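Local coordinates for protein endoglucanase E-5 (Thermobifida fusca, PDB 2CKS) that hydrolyses internal beta-1,4-glucosidic linkages in cellulose, lichenin and cereal beta-D-glucans, this chain being its family 5 glycoside hydrolase catalytic domain, at residues 108-120 with 151-163. Residues are numbered along the deposited sequence; the frame is centred on the assembly and turned at random.
With NA (sodium ion), chain H.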
# COMPACT_ATOMS: atom_id res chain seq x y z
N PRO A 108 -15.36 4.35 -5.30
CA PRO A 108 -15.01 2.93 -5.39
C PRO A 108 -16.14 2.07 -5.96
O PRO A 108 -15.88 1.06 -6.58
CB PRO A 108 -14.70 2.52 -3.95
CG PRO A 108 -14.51 3.76 -3.20
CD PRO A 108 -15.25 4.86 -3.92
N HIS A 109 -17.39 2.49 -5.77
CA HIS A 109 -18.49 1.70 -6.30
C HIS A 109 -18.48 1.56 -7.83
O HIS A 109 -19.00 0.59 -8.37
CB HIS A 109 -19.84 2.26 -5.84
CG HIS A 109 -20.92 1.23 -5.76
ND1 HIS A 109 -21.45 0.62 -6.88
CD2 HIS A 109 -21.57 0.70 -4.70
CE1 HIS A 109 -22.37 -0.25 -6.51
NE2 HIS A 109 -22.47 -0.22 -5.19
N TYR A 110 -17.86 2.52 -8.53
CA TYR A 110 -17.68 2.41 -9.98
C TYR A 110 -17.04 1.08 -10.40
O TYR A 110 -17.33 0.56 -11.48
CB TYR A 110 -16.83 3.59 -10.47
CG TYR A 110 -16.73 3.69 -11.96
CD1 TYR A 110 -17.67 4.41 -12.69
CD2 TYR A 110 -15.70 3.06 -12.65
CE1 TYR A 110 -17.58 4.50 -14.06
CE2 TYR A 110 -15.61 3.14 -14.04
CZ TYR A 110 -16.56 3.87 -14.73
OH TYR A 110 -16.47 3.95 -16.11
N ASN A 111 -16.18 0.55 -9.54
CA ASN A 111 -15.44 -0.68 -9.82
C ASN A 111 -15.82 -1.85 -8.92
O ASN A 111 -15.09 -2.83 -8.85
CB ASN A 111 -13.94 -0.39 -9.71
CG ASN A 111 -13.43 0.40 -10.88
OD1 ASN A 111 -13.55 -0.04 -12.02
ND2 ASN A 111 -12.89 1.59 -10.62
N LEU A 112 -16.98 -1.76 -8.26
CA LEU A 112 -17.38 -2.78 -7.29
C LEU A 112 -17.58 -4.17 -7.91
O LEU A 112 -17.09 -5.15 -7.37
CB LEU A 112 -18.68 -2.37 -6.58
CG LEU A 112 -19.26 -3.44 -5.65
CD1 LEU A 112 -18.30 -3.75 -4.53
CD2 LEU A 112 -20.60 -2.99 -5.09
N ASP A 113 -18.30 -4.24 -9.02
CA ASP A 113 -18.59 -5.53 -9.65
C ASP A 113 -17.29 -6.23 -10.05
O ASP A 113 -17.11 -7.42 -9.78
CB ASP A 113 -19.50 -5.34 -10.87
CG ASP A 113 -20.11 -6.64 -11.37
OD1 ASP A 113 -20.46 -7.51 -10.55
OD2 ASP A 113 -20.28 -6.87 -12.59
N ARG A 114 -16.36 -5.47 -10.65
CA ARG A 114 -15.03 -5.98 -10.99
C ARG A 114 -14.25 -6.40 -9.75
O ARG A 114 -13.56 -7.41 -9.77
CB ARG A 114 -14.20 -4.92 -11.71
CG ARG A 114 -14.42 -4.84 -13.18
CD ARG A 114 -13.55 -3.79 -13.83
NE ARG A 114 -14.12 -2.46 -13.63
CZ ARG A 114 -14.96 -1.87 -14.46
NH1 ARG A 114 -15.33 -2.48 -15.58
NH2 ARG A 114 -15.43 -0.66 -14.17
N ALA A 115 -14.34 -5.59 -8.70
CA ALA A 115 -13.59 -5.84 -7.47
C ALA A 115 -14.02 -7.15 -6.83
O ALA A 115 -13.19 -7.93 -6.37
CB ALA A 115 -13.77 -4.69 -6.49
N LYS A 116 -15.32 -7.42 -6.84
CA LYS A 116 -15.82 -8.66 -6.28
C LYS A 116 -15.29 -9.85 -7.07
O LYS A 116 -14.90 -10.85 -6.50
CB LYS A 116 -17.35 -8.70 -6.28
CG LYS A 116 -18.00 -7.76 -5.30
CD LYS A 116 -19.52 -7.98 -5.32
CE LYS A 116 -20.23 -7.13 -4.29
NZ LYS A 116 -21.70 -7.42 -4.33
N THR A 117 -15.28 -9.74 -8.40
CA THR A 117 -14.76 -10.81 -9.24
C THR A 117 -13.28 -11.06 -9.00
O THR A 117 -12.84 -12.19 -8.82
CB THR A 117 -15.02 -10.48 -10.70
OG1 THR A 117 -16.44 -10.46 -10.92
CG2 THR A 117 -14.50 -11.57 -11.65
N PHE A 118 -12.51 -9.98 -8.98
CA PHE A 118 -11.06 -10.08 -8.82
C PHE A 118 -10.71 -10.62 -7.43
O PHE A 118 -9.95 -11.57 -7.31
CB PHE A 118 -10.40 -8.72 -9.06
CG PHE A 118 -8.94 -8.66 -8.70
CD1 PHE A 118 -7.97 -9.21 -9.52
CD2 PHE A 118 -8.52 -8.04 -7.52
CE1 PHE A 118 -6.63 -9.15 -9.17
CE2 PHE A 118 -7.19 -7.97 -7.18
CZ PHE A 118 -6.26 -8.52 -7.99
N PHE A 119 -11.27 -10.01 -6.39
CA PHE A 119 -10.93 -10.40 -5.02
C PHE A 119 -11.43 -11.81 -4.69
O PHE A 119 -10.77 -12.52 -3.95
CB PHE A 119 -11.41 -9.36 -4.00
CG PHE A 119 -10.49 -8.17 -3.89
CD1 PHE A 119 -9.20 -8.33 -3.42
CD2 PHE A 119 -10.91 -6.90 -4.25
CE1 PHE A 119 -8.35 -7.25 -3.32
CE2 PHE A 119 -10.07 -5.82 -4.15
CZ PHE A 119 -8.79 -5.99 -3.68
N ALA A 120 -12.55 -12.23 -5.25
CA ALA A 120 -13.00 -13.61 -5.07
C ALA A 120 -11.95 -14.57 -5.60
O ALA A 120 -11.62 -15.56 -4.95
CB ALA A 120 -14.32 -13.85 -5.75
N TYR A 151 -19.31 0.63 0.71
CA TYR A 151 -18.55 -0.09 -0.31
C TYR A 151 -17.74 -1.20 0.35
O TYR A 151 -17.75 -2.33 -0.11
CB TYR A 151 -17.60 0.86 -1.06
CG TYR A 151 -16.53 0.14 -1.86
CD1 TYR A 151 -16.80 -0.40 -3.11
CD2 TYR A 151 -15.25 -0.02 -1.34
CE1 TYR A 151 -15.81 -1.07 -3.83
CE2 TYR A 151 -14.28 -0.70 -2.04
CZ TYR A 151 -14.55 -1.22 -3.29
OH TYR A 151 -13.54 -1.88 -3.96
N ALA A 152 -17.06 -0.86 1.44
CA ALA A 152 -16.20 -1.80 2.15
C ALA A 152 -17.03 -2.98 2.63
O ALA A 152 -16.62 -4.13 2.53
CB ALA A 152 -15.50 -1.12 3.33
N GLU A 153 -18.24 -2.70 3.09
CA GLU A 153 -19.12 -3.73 3.64
C GLU A 153 -19.73 -4.63 2.54
O GLU A 153 -20.23 -5.71 2.84
CB GLU A 153 -20.16 -3.07 4.55
CG GLU A 153 -19.49 -2.53 5.81
CD GLU A 153 -20.36 -1.67 6.71
OE1 GLU A 153 -19.86 -1.31 7.80
OE2 GLU A 153 -21.52 -1.36 6.35
N GLU A 154 -19.65 -4.19 1.29
CA GLU A 154 -20.02 -5.02 0.13
C GLU A 154 -18.87 -5.95 -0.31
O GLU A 154 -19.11 -7.07 -0.73
CB GLU A 154 -20.47 -4.13 -1.06
CG GLU A 154 -21.76 -3.36 -0.80
CD GLU A 154 -22.11 -2.35 -1.87
OE1 GLU A 154 -21.51 -1.27 -1.94
OE2 GLU A 154 -23.01 -2.64 -2.66
N VAL A 155 -17.62 -5.48 -0.22
CA VAL A 155 -16.48 -6.25 -0.71
C VAL A 155 -15.91 -7.19 0.35
O VAL A 155 -15.51 -8.30 0.04
CB VAL A 155 -15.35 -5.32 -1.22
CG1 VAL A 155 -14.13 -6.11 -1.69
CG2 VAL A 155 -15.87 -4.46 -2.35
N ILE A 156 -15.88 -6.73 1.59
CA ILE A 156 -15.26 -7.51 2.67
C ILE A 156 -15.82 -8.93 2.77
O ILE A 156 -15.04 -9.87 2.86
CB ILE A 156 -15.31 -6.74 4.03
CG1 ILE A 156 -14.28 -5.60 4.01
CG2 ILE A 156 -15.01 -7.66 5.22
CD1 ILE A 156 -14.49 -4.57 5.07
N PRO A 157 -17.14 -9.12 2.77
CA PRO A 157 -17.69 -10.48 2.84
C PRO A 157 -17.30 -11.40 1.69
O PRO A 157 -17.21 -12.60 1.89
CB PRO A 157 -19.21 -10.26 2.84
CG PRO A 157 -19.41 -8.87 3.18
CD PRO A 157 -18.20 -8.11 2.76
N VAL A 158 -17.07 -10.85 0.50
CA VAL A 158 -16.62 -11.64 -0.64
C VAL A 158 -15.24 -12.23 -0.33
O VAL A 158 -14.99 -13.40 -0.56
CB VAL A 158 -16.56 -10.80 -1.93
CG1 VAL A 158 -15.94 -11.60 -3.06
CG2 VAL A 158 -17.96 -10.33 -2.30
N ILE A 159 -14.35 -11.41 0.22
CA ILE A 159 -13.03 -11.89 0.62
C ILE A 159 -13.10 -12.86 1.80
O ILE A 159 -12.48 -13.92 1.77
CB ILE A 159 -12.11 -10.69 0.96
CG1 ILE A 159 -11.82 -9.89 -0.31
CG2 ILE A 159 -10.82 -11.15 1.60
CD1 ILE A 159 -11.24 -8.54 -0.07
N ARG A 160 -13.86 -12.49 2.83
CA ARG A 160 -13.87 -13.21 4.10
C ARG A 160 -14.54 -14.58 3.96
O ARG A 160 -14.25 -15.50 4.72
CB ARG A 160 -14.55 -12.37 5.19
CG ARG A 160 -13.74 -11.14 5.61
CD ARG A 160 -12.63 -11.50 6.57
NE ARG A 160 -11.58 -10.50 6.72
CZ ARG A 160 -11.60 -9.49 7.57
NH1 ARG A 160 -12.66 -9.24 8.34
NH2 ARG A 160 -10.56 -8.68 7.65
N GLN A 161 -15.42 -14.71 2.98
CA GLN A 161 -16.06 -15.98 2.68
C GLN A 161 -15.02 -17.02 2.26
O GLN A 161 -15.16 -18.21 2.54
CB GLN A 161 -17.09 -15.80 1.56
CG GLN A 161 -17.74 -17.08 1.06
CD GLN A 161 -18.76 -16.81 -0.00
OE1 GLN A 161 -19.47 -15.81 0.05
NE2 GLN A 161 -18.85 -17.71 -0.98
N ARG A 162 -13.98 -16.55 1.58
CA ARG A 162 -12.95 -17.41 1.00
C ARG A 162 -11.66 -17.44 1.81
O ARG A 162 -10.93 -18.44 1.80
CB ARG A 162 -12.65 -16.91 -0.40
CG ARG A 162 -13.81 -17.10 -1.33
CD ARG A 162 -13.85 -16.15 -2.50
NE ARG A 162 -14.95 -16.53 -3.37
CZ ARG A 162 -16.19 -16.05 -3.30
NH1 ARG A 162 -16.54 -15.14 -2.40
NH2 ARG A 162 -17.11 -16.51 -4.14
N ASP A 163 -11.40 -16.36 2.54
CA ASP A 163 -10.14 -16.19 3.24
C ASP A 163 -10.48 -15.40 4.50
O ASP A 163 -10.30 -14.19 4.55
CB ASP A 163 -9.17 -15.44 2.33
CG ASP A 163 -7.78 -15.38 2.87
OD1 ASP A 163 -7.44 -16.10 3.84
OD2 ASP A 163 -6.92 -14.62 2.36
NA NA H . -5.12 -16.72 4.58
O HOH W 1 -13.73 -0.63 -6.43
O HOH W 2 -21.34 -8.38 -1.33
O HOH W 3 -23.10 -5.92 -2.66
O HOH W 4 -4.49 -15.25 2.24
O HOH W 5 -4.91 -18.38 6.31
O HOH W 6 -5.24 -15.12 5.34
O HOH W 7 -4.14 -14.73 6.17
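Pro108 sets its CB over the centre of the Tyr151 ring, a CH-pi contact 3.5 Å from CB to the ring centroid and only 3° off the normal. Val155 CG2 from the next turn lies over the opposite face, toward the rim, and Leu112 CD1 pushes in beside it, tight at 3.3 Å from Val155 CG2. With CG anti to the backbone N (chi1 164°), Tyr151 reaches inward until its OH meets Ala115 CB; the hydroxyl is hydrogen-bonded to Ile136 O, and a water donates to both Tyr151 OH and Pro108 O. A leucine in place of Tyr151 would probably leave Ile136 O and this water without their hydroxyl partner and Pro108 without a flat face. Segments 112-120 and 151-162, on neighbouring outer helices of the TIM barrel, run nearly parallel, 16° apart, with axes 9.0 Å apart at closest approach. Phe119 and Ile159 meet on the barrel side, Phe119 CB 3.8 Å from Ile159 CG1, and both touch Tyr134 of strand 132-135. On the outer side, one water links Lys116 NZ to Glu154 O and another links it to Glu154 OE2. Further along, Ala120 CB lies over one face of the Arg162 guanidinium, whose NH1 donates to Val158 O (3.0 Å), which lies in the guanidinium plane; next in sequence, Asp163 OD1 binds the sodium ion, and a zinc ion as well, with Ala127 and Asp165.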